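Local structure of uncharacterized protein (5T2X) at residues E84-L89 / Q166-P171; P171-F176 / L201-K206. The protein is of unknown function, a Legionella pneumophila protein of the DUF5630 family whose fold is built almost wholly of helices packed side by side. All coordinates share one frame; numbering follows the deposited sequence.

Contact 1. Residues E84-L89 / Q166-P171; sequences EEYPPL and QYHWTP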
loop_
_atom_site.group_PDB
_atom_site.type_symbol
_atom_site.label_atom_id
_atom_site.label_comp_id
_atom_site.label_asym_id
_atom_site.label_seq_id
_atom_site.Cartn_x
_atom_site.Cartn_y
_atom_site.Cartn_z
ATOM N N GLU A 84 -8.007 -4.856 8.429
ATOM C CA GLU A 84 -8.861 -5.753 7.667
ATOM C C GLU A 84 -8.104 -6.262 6.449
ATOM O O GLU A 84 -7.239 -5.572 5.902
ATOM C CB GLU A 84 -10.157 -5.054 7.232
ATOM C CG GLU A 84 -10.965 -4.476 8.386
ATOM C CD GLU A 84 -12.267 -3.842 7.933
ATOM O OE1 GLU A 84 -12.663 -4.056 6.768
ATOM O OE2 GLU A 84 -12.894 -3.128 8.744
ATOM N N GLU A 85 -8.433 -7.479 6.032
ATOM C CA GLU A 85 -7.803 -8.106 4.883
ATOM C C GLU A 85 -8.648 -7.890 3.635
ATOM O O GLU A 85 -9.879 -7.833 3.699
ATOM C CB GLU A 85 -7.603 -9.604 5.119
ATOM C CG GLU A 85 -6.948 -9.943 6.447
ATOM C CD GLU A 85 -6.885 -11.437 6.698
ATOM O OE1 GLU A 85 -6.663 -12.195 5.731
ATOM O OE2 GLU A 85 -7.067 -11.853 7.862
ATOM N N TYR A 86 -7.969 -7.766 2.490
ATOM C CA TYR A 86 -8.654 -7.635 1.212
ATOM C C TYR A 86 -7.679 -7.965 0.096
ATOM O O TYR A 86 -6.511 -7.562 0.174
ATOM C CB TYR A 86 -9.229 -6.227 1.017
ATOM C CG TYR A 86 -8.219 -5.105 1.130
ATOM C CD1 TYR A 86 -7.575 -4.607 0.003
ATOM C CD2 TYR A 86 -7.920 -4.533 2.360
ATOM C CE1 TYR A 86 -6.655 -3.580 0.100
ATOM C CE2 TYR A 86 -7.003 -3.506 2.467
ATOM C CZ TYR A 86 -6.375 -3.032 1.335
ATOM O OH TYR A 86 -5.461 -2.007 1.439
ATOM N N PRO A 87 -8.107 -8.690 -0.934
ATOM C CA PRO A 87 -7.212 -9.006 -2.053
ATOM C C PRO A 87 -6.888 -7.755 -2.852
ATOM O O PRO A 87 -7.540 -6.715 -2.677
ATOM C CB PRO A 87 -8.031 -10.011 -2.879
ATOM C CG PRO A 87 -9.437 -9.707 -2.548
ATOM C CD PRO A 87 -9.443 -9.281 -1.109
ATOM N N PRO A 88 -5.892 -7.810 -3.756
ATOM C CA PRO A 88 -5.080 -8.966 -4.166
ATOM C C PRO A 88 -3.927 -9.325 -3.223
ATOM O O PRO A 88 -3.254 -10.329 -3.460
ATOM C CB PRO A 88 -4.534 -8.530 -5.526
ATOM C CG PRO A 88 -4.421 -7.055 -5.411
ATOM C CD PRO A 88 -5.579 -6.614 -4.557
ATOM N N LEU A 89 -3.703 -8.534 -2.177
ATOM C CA LEU A 89 -2.595 -8.794 -1.268
ATOM C C LEU A 89 -2.920 -9.948 -0.328
ATOM O O LEU A 89 -4.059 -10.103 0.123
ATOM C CB LEU A 89 -2.257 -7.543 -0.457
ATOM C CG LEU A 89 -1.590 -6.395 -1.214
ATOM C CD1 LEU A 89 -1.125 -5.316 -0.247
ATOM C CD2 LEU A 89 -0.428 -6.904 -2.053
ATOM N N GLN A 166 -2.733 -0.525 -7.807
ATOM C CA GLN A 166 -2.804 -1.942 -8.144
ATOM C C GLN A 166 -3.329 -2.791 -6.996
ATOM O O GLN A 166 -3.841 -3.888 -7.238
ATOM C CB GLN A 166 -1.427 -2.464 -8.562
ATOM C CG GLN A 166 -0.875 -1.864 -9.838
ATOM C CD GLN A 166 0.395 -2.557 -10.295
ATOM O OE1 GLN A 166 0.661 -3.698 -9.918
ATOM N NE2 GLN A 166 1.189 -1.869 -11.109
ATOM N N TYR A 167 -3.216 -2.316 -5.755
ATOM C CA TYR A 167 -3.509 -3.154 -4.603
ATOM C C TYR A 167 -4.447 -2.536 -3.577
ATOM O O TYR A 167 -4.924 -3.268 -2.704
ATOM C CB TYR A 167 -2.208 -3.549 -3.884
ATOM C CG TYR A 167 -1.130 -4.107 -4.789
ATOM C CD1 TYR A 167 -1.165 -5.429 -5.214
ATOM C CD2 TYR A 167 -0.067 -3.316 -5.203
ATOM C CE1 TYR A 167 -0.176 -5.943 -6.036
ATOM C CE2 TYR A 167 0.927 -3.820 -6.025
ATOM C CZ TYR A 167 0.867 -5.134 -6.437
ATOM O OH TYR A 167 1.853 -5.642 -7.253
ATOM N N HIS A 168 -4.735 -1.232 -3.641
ATOM C CA HIS A 168 -5.405 -0.583 -2.520
ATOM C C HIS A 168 -6.651 0.200 -2.923
ATOM O O HIS A 168 -7.059 1.109 -2.194
ATOM C CB HIS A 168 -4.417 0.309 -1.768
ATOM C CG HIS A 168 -3.259 -0.448 -1.199
ATOM N ND1 HIS A 168 -3.391 -1.319 -0.139
ATOM C CD2 HIS A 168 -1.956 -0.495 -1.565
ATOM C CE1 HIS A 168 -2.216 -1.857 0.136
ATOM N NE2 HIS A 168 -1.328 -1.374 -0.714
ATOM N N TRP A 169 -7.260 -0.134 -4.060
ATOM C CA TRP A 169 -8.652 0.228 -4.377
ATOM C C TRP A 169 -8.830 1.743 -4.290
ATOM O O TRP A 169 -8.057 2.482 -4.922
ATOM C CB TRP A 169 -9.563 -0.588 -3.467
ATOM C CG TRP A 169 -9.559 -2.054 -3.761
ATOM C CD1 TRP A 169 -8.642 -2.972 -3.342
ATOM C CD2 TRP A 169 -10.523 -2.774 -4.536
ATOM N NE1 TRP A 169 -8.973 -4.220 -3.812
ATOM C CE2 TRP A 169 -10.125 -4.125 -4.548
ATOM C CE3 TRP A 169 -11.685 -2.406 -5.223
ATOM C CZ2 TRP A 169 -10.847 -5.110 -5.218
ATOM C CZ3 TRP A 169 -12.400 -3.385 -5.889
ATOM C CH2 TRP A 169 -11.978 -4.721 -5.882
ATOM N N THR A 170 -9.813 2.245 -3.532
ATOM C CA THR A 170 -10.100 3.680 -3.539
ATOM C C THR A 170 -8.978 4.508 -2.924
ATOM O O THR A 170 -8.582 5.515 -3.537
ATOM C CB THR A 170 -11.447 3.941 -2.852
ATOM O OG1 THR A 170 -12.511 3.467 -3.685
ATOM C CG2 THR A 170 -11.638 5.426 -2.573
ATOM N N PRO A 171 -8.434 4.178 -1.743
ATOM C CA PRO A 171 -7.311 4.979 -1.230
ATOM C C PRO A 171 -6.106 4.992 -2.154
ATOM O O PRO A 171 -5.365 5.984 -2.173
ATOM C CB PRO A 171 -6.987 4.307 0.111
ATOM C CG PRO A 171 -8.262 3.682 0.526
ATOM C CD PRO A 171 -8.886 3.190 -0.743
#
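The W169 indole turns its NE1 edge to the backbone O of P87, 3.1 Å from NE1 in the ring plane; the N-H points nearly straight at it (162°), and NE1 lies in the carbonyl plane. At the rim of the Y86 ring, OH meets H168 ND1 at 2.7 Å in the plane of the imidazole, and CE1 comes up to the backbone O of Y167 near its own plane. Y86 CG sits in the crowded position between backbone N and carbonyl carbon (chi1 56°). One face of the imidazole carries Y167 CB, and its NE2 bonds to H130 O, so both nitrogens of this buried histidine are held; a ring with a nitrogen on each of two sides can bond to both partners. The Y167 ring has Q166 CB on one face, while L89 CD2 and P88 CG each reach its CD1 at 3.6 Å, the side chains of L89 and P88 each crossing that of Y167 at about a right angle. The peptide before P88 is cis, and on its two sides P87 O meets W169 and P88 CG meets Y167. W169 has a positive phi (56°), unlike a residue within a helix, where the chain passes from helix 153-167 to helix 169-185. This is a helix-helix corner of an all-helical fold, packed against the loop that leads into helix 91-111.

Contact 2. Residues P171-F176 / L201-K206; sequences PGYLLF and LLIARK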
loop_
_atom_site.group_PDB
_atom_site.type_symbol
_atom_site.label_atom_id
_atom_site.label_comp_id
_atom_site.label_asym_id
_atom_site.label_seq_id
_atom_site.Cartn_x
_atom_site.Cartn_y
_atom_site.Cartn_z
ATOM N N PRO A 171 -8.434 4.178 -1.743
ATOM C CA PRO A 171 -7.311 4.979 -1.230
ATOM C C PRO A 171 -6.106 4.992 -2.154
ATOM O O PRO A 171 -5.365 5.984 -2.173
ATOM C CB PRO A 171 -6.987 4.307 0.111
ATOM C CG PRO A 171 -8.262 3.682 0.526
ATOM C CD PRO A 171 -8.886 3.190 -0.743
ATOM N N GLY A 172 -5.890 3.925 -2.923
ATOM C CA GLY A 172 -4.804 3.933 -3.889
ATOM C C GLY A 172 -5.032 4.937 -5.005
ATOM O O GLY A 172 -4.140 5.719 -5.346
ATOM N N TYR A 173 -6.235 4.933 -5.584
ATOM C CA TYR A 173 -6.537 5.879 -6.652
ATOM C C TYR A 173 -6.649 7.305 -6.130
ATOM O O TYR A 173 -6.361 8.255 -6.866
ATOM C CB TYR A 173 -7.816 5.466 -7.381
ATOM C CG TYR A 173 -7.587 4.360 -8.384
ATOM C CD1 TYR A 173 -7.200 4.649 -9.685
ATOM C CD2 TYR A 173 -7.736 3.027 -8.024
ATOM C CE1 TYR A 173 -6.977 3.641 -10.605
ATOM C CE2 TYR A 173 -7.518 2.014 -8.937
ATOM C CZ TYR A 173 -7.138 2.327 -10.225
ATOM O OH TYR A 173 -6.918 1.322 -11.138
ATOM N N LEU A 174 -7.057 7.479 -4.871
ATOM C CA LEU A 174 -7.031 8.814 -4.284
ATOM C C LEU A 174 -5.604 9.317 -4.117
ATOM O O LEU A 174 -5.348 10.518 -4.273
ATOM C CB LEU A 174 -7.765 8.818 -2.942
ATOM C CG LEU A 174 -9.293 8.809 -3.024
ATOM C CD1 LEU A 174 -9.908 8.882 -1.636
ATOM C CD2 LEU A 174 -9.786 9.957 -3.891
ATOM N N LEU A 175 -4.665 8.420 -3.805
ATOM C CA LEU A 175 -3.262 8.813 -3.742
ATOM C C LEU A 175 -2.745 9.214 -5.119
ATOM O O LEU A 175 -2.046 10.224 -5.256
ATOM C CB LEU A 175 -2.421 7.675 -3.160
ATOM C CG LEU A 175 -0.904 7.869 -3.196
ATOM C CD1 LEU A 175 -0.492 9.083 -2.378
ATOM C CD2 LEU A 175 -0.189 6.619 -2.705
ATOM N N PHE A 176 -3.081 8.431 -6.149
ATOM C CA PHE A 176 -2.707 8.792 -7.513
ATOM C C PHE A 176 -3.339 10.117 -7.918
ATOM O O PHE A 176 -2.702 10.939 -8.586
ATOM C CB PHE A 176 -3.125 7.679 -8.474
ATOM C CG PHE A 176 -2.549 7.813 -9.859
ATOM C CD1 PHE A 176 -3.195 8.566 -10.828
ATOM C CD2 PHE A 176 -1.372 7.168 -10.197
ATOM C CE1 PHE A 176 -2.669 8.681 -12.105
ATOM C CE2 PHE A 176 -0.842 7.278 -11.471
ATOM C CZ PHE A 176 -1.491 8.036 -12.426
ATOM N N LEU A 201 -9.558 10.136 -9.801
ATOM C CA LEU A 201 -10.557 10.535 -8.814
ATOM C C LEU A 201 -11.902 9.880 -9.100
ATOM O O LEU A 201 -12.593 9.437 -8.174
ATOM C CB LEU A 201 -10.691 12.057 -8.791
ATOM C CG LEU A 201 -11.727 12.649 -7.834
ATOM C CD1 LEU A 201 -11.456 12.209 -6.405
ATOM C CD2 LEU A 201 -11.732 14.166 -7.937
ATOM N N LEU A 202 -12.290 9.805 -10.375
ATOM C CA LEU A 202 -13.548 9.156 -10.727
ATOM C C LEU A 202 -13.498 7.661 -10.439
ATOM O O LEU A 202 -14.470 7.089 -9.931
ATOM C CB LEU A 202 -13.880 9.411 -12.198
ATOM C CG LEU A 202 -14.140 10.866 -12.597
ATOM C CD1 LEU A 202 -14.385 10.984 -14.093
ATOM C CD2 LEU A 202 -15.310 11.435 -11.815
ATOM N N ILE A 203 -12.375 7.011 -10.755
ATOM C CA ILE A 203 -12.240 5.584 -10.474
ATOM C C ILE A 203 -12.319 5.327 -8.975
ATOM O O ILE A 203 -12.937 4.353 -8.530
ATOM C CB ILE A 203 -10.931 5.041 -11.076
ATOM C CG1 ILE A 203 -10.954 5.159 -12.600
ATOM C CG2 ILE A 203 -10.712 3.592 -10.664
ATOM C CD1 ILE A 203 -9.650 4.762 -13.261
ATOM N N ALA A 204 -11.708 6.204 -8.174
ATOM C CA ALA A 204 -11.755 6.040 -6.725
ATOM C C ALA A 204 -13.188 6.089 -6.210
ATOM O O ALA A 204 -13.544 5.367 -5.271
ATOM C CB ALA A 204 -10.905 7.115 -6.048
ATOM N N ARG A 205 -14.029 6.930 -6.815
ATOM C CA ARG A 205 -15.423 6.994 -6.394
ATOM C C ARG A 205 -16.189 5.756 -6.844
ATOM O O ARG A 205 -16.961 5.180 -6.068
ATOM C CB ARG A 205 -16.079 8.260 -6.941
ATOM C CG ARG A 205 -17.462 8.529 -6.374
ATOM C CD ARG A 205 -18.052 9.805 -6.949
ATOM N NE ARG A 205 -19.270 10.206 -6.253
ATOM C CZ ARG A 205 -19.999 11.271 -6.572
ATOM N NH1 ARG A 205 -19.636 12.048 -7.585
ATOM N NH2 ARG A 205 -21.092 11.559 -5.878
ATOM N N LYS A 206 -15.975 5.323 -8.090
ATOM C CA LYS A 206 -16.669 4.156 -8.625
ATOM C C LYS A 206 -16.275 2.863 -7.923
ATOM O O LYS A 206 -16.988 1.863 -8.052
ATOM C CB LYS A 206 -16.401 4.039 -10.126
ATOM C CG LYS A 206 -16.947 5.209 -10.926
ATOM C CD LYS A 206 -16.563 5.129 -12.392
ATOM C CE LYS A 206 -17.141 6.307 -13.157
ATOM N NZ LYS A 206 -18.625 6.364 -13.030
#
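Y173 lies with one face of its ring under the CG2 methyl of I203, which stands 3.6 Å from the ring centroid and only 6° off the ring normal, a CH-pi contact centred on the ring. The two side chains belong to a pair of antiparallel helices, 169-185 and 191-207, consecutive in the chain and forming a helical hairpin; the short segments approach to 8.0 Å between axes, with 165° between their directions. A204, with only a methyl, suits this close spacing: its CB is 3.7 Å from Y173 CB, and the CA atoms of Y173 and A204 are 5.2 Å apart. I203 suits its place because its branch at CB puts CG2 anti to the backbone N, over the phenol, while the CD1 end of the other branch still touches Y173 CE1.

No hydrogen bond links these two segments, and the contact is apolar and buried. Helix 252-272 adds to the same cluster, with I269 against Y173 and A262 against I203, while C165 of helix 153-167 also touches Y173. L201, nearly one turn before A204, starts out away from helix 169-185, but with CG anti to the backbone N (chi1 178°) its CD1 reaches L174. L174, its own CG beside the backbone N, extends across to meet it. The CD2 methyl of L174 thus touches two partners, A204 CB at 3.7 Å and L201 CD1 at 3.8 Å.

How the contacts relate
Both contacts use helix 169-185 and share P171, contact 1 near its beginning and contact 2 a little further along the helix. Contact 1 is the more mixed: nearer the centre of the chain yet only partly buried, it joins a loop to a helix-helix corner, and the O of P87, in the loop, is bonded by the W169 N-H. Contact 2 is a buried interface between regular helices, whose backbones bond within themselves, leaving methyls and a ring face to pack. The two touch directly: T170 OG1 lies 2.7 Å from A204 O, a probable hydrogen bond that ties contact 1 to A204, whose CA makes the closest approach to the other segment in contact 2.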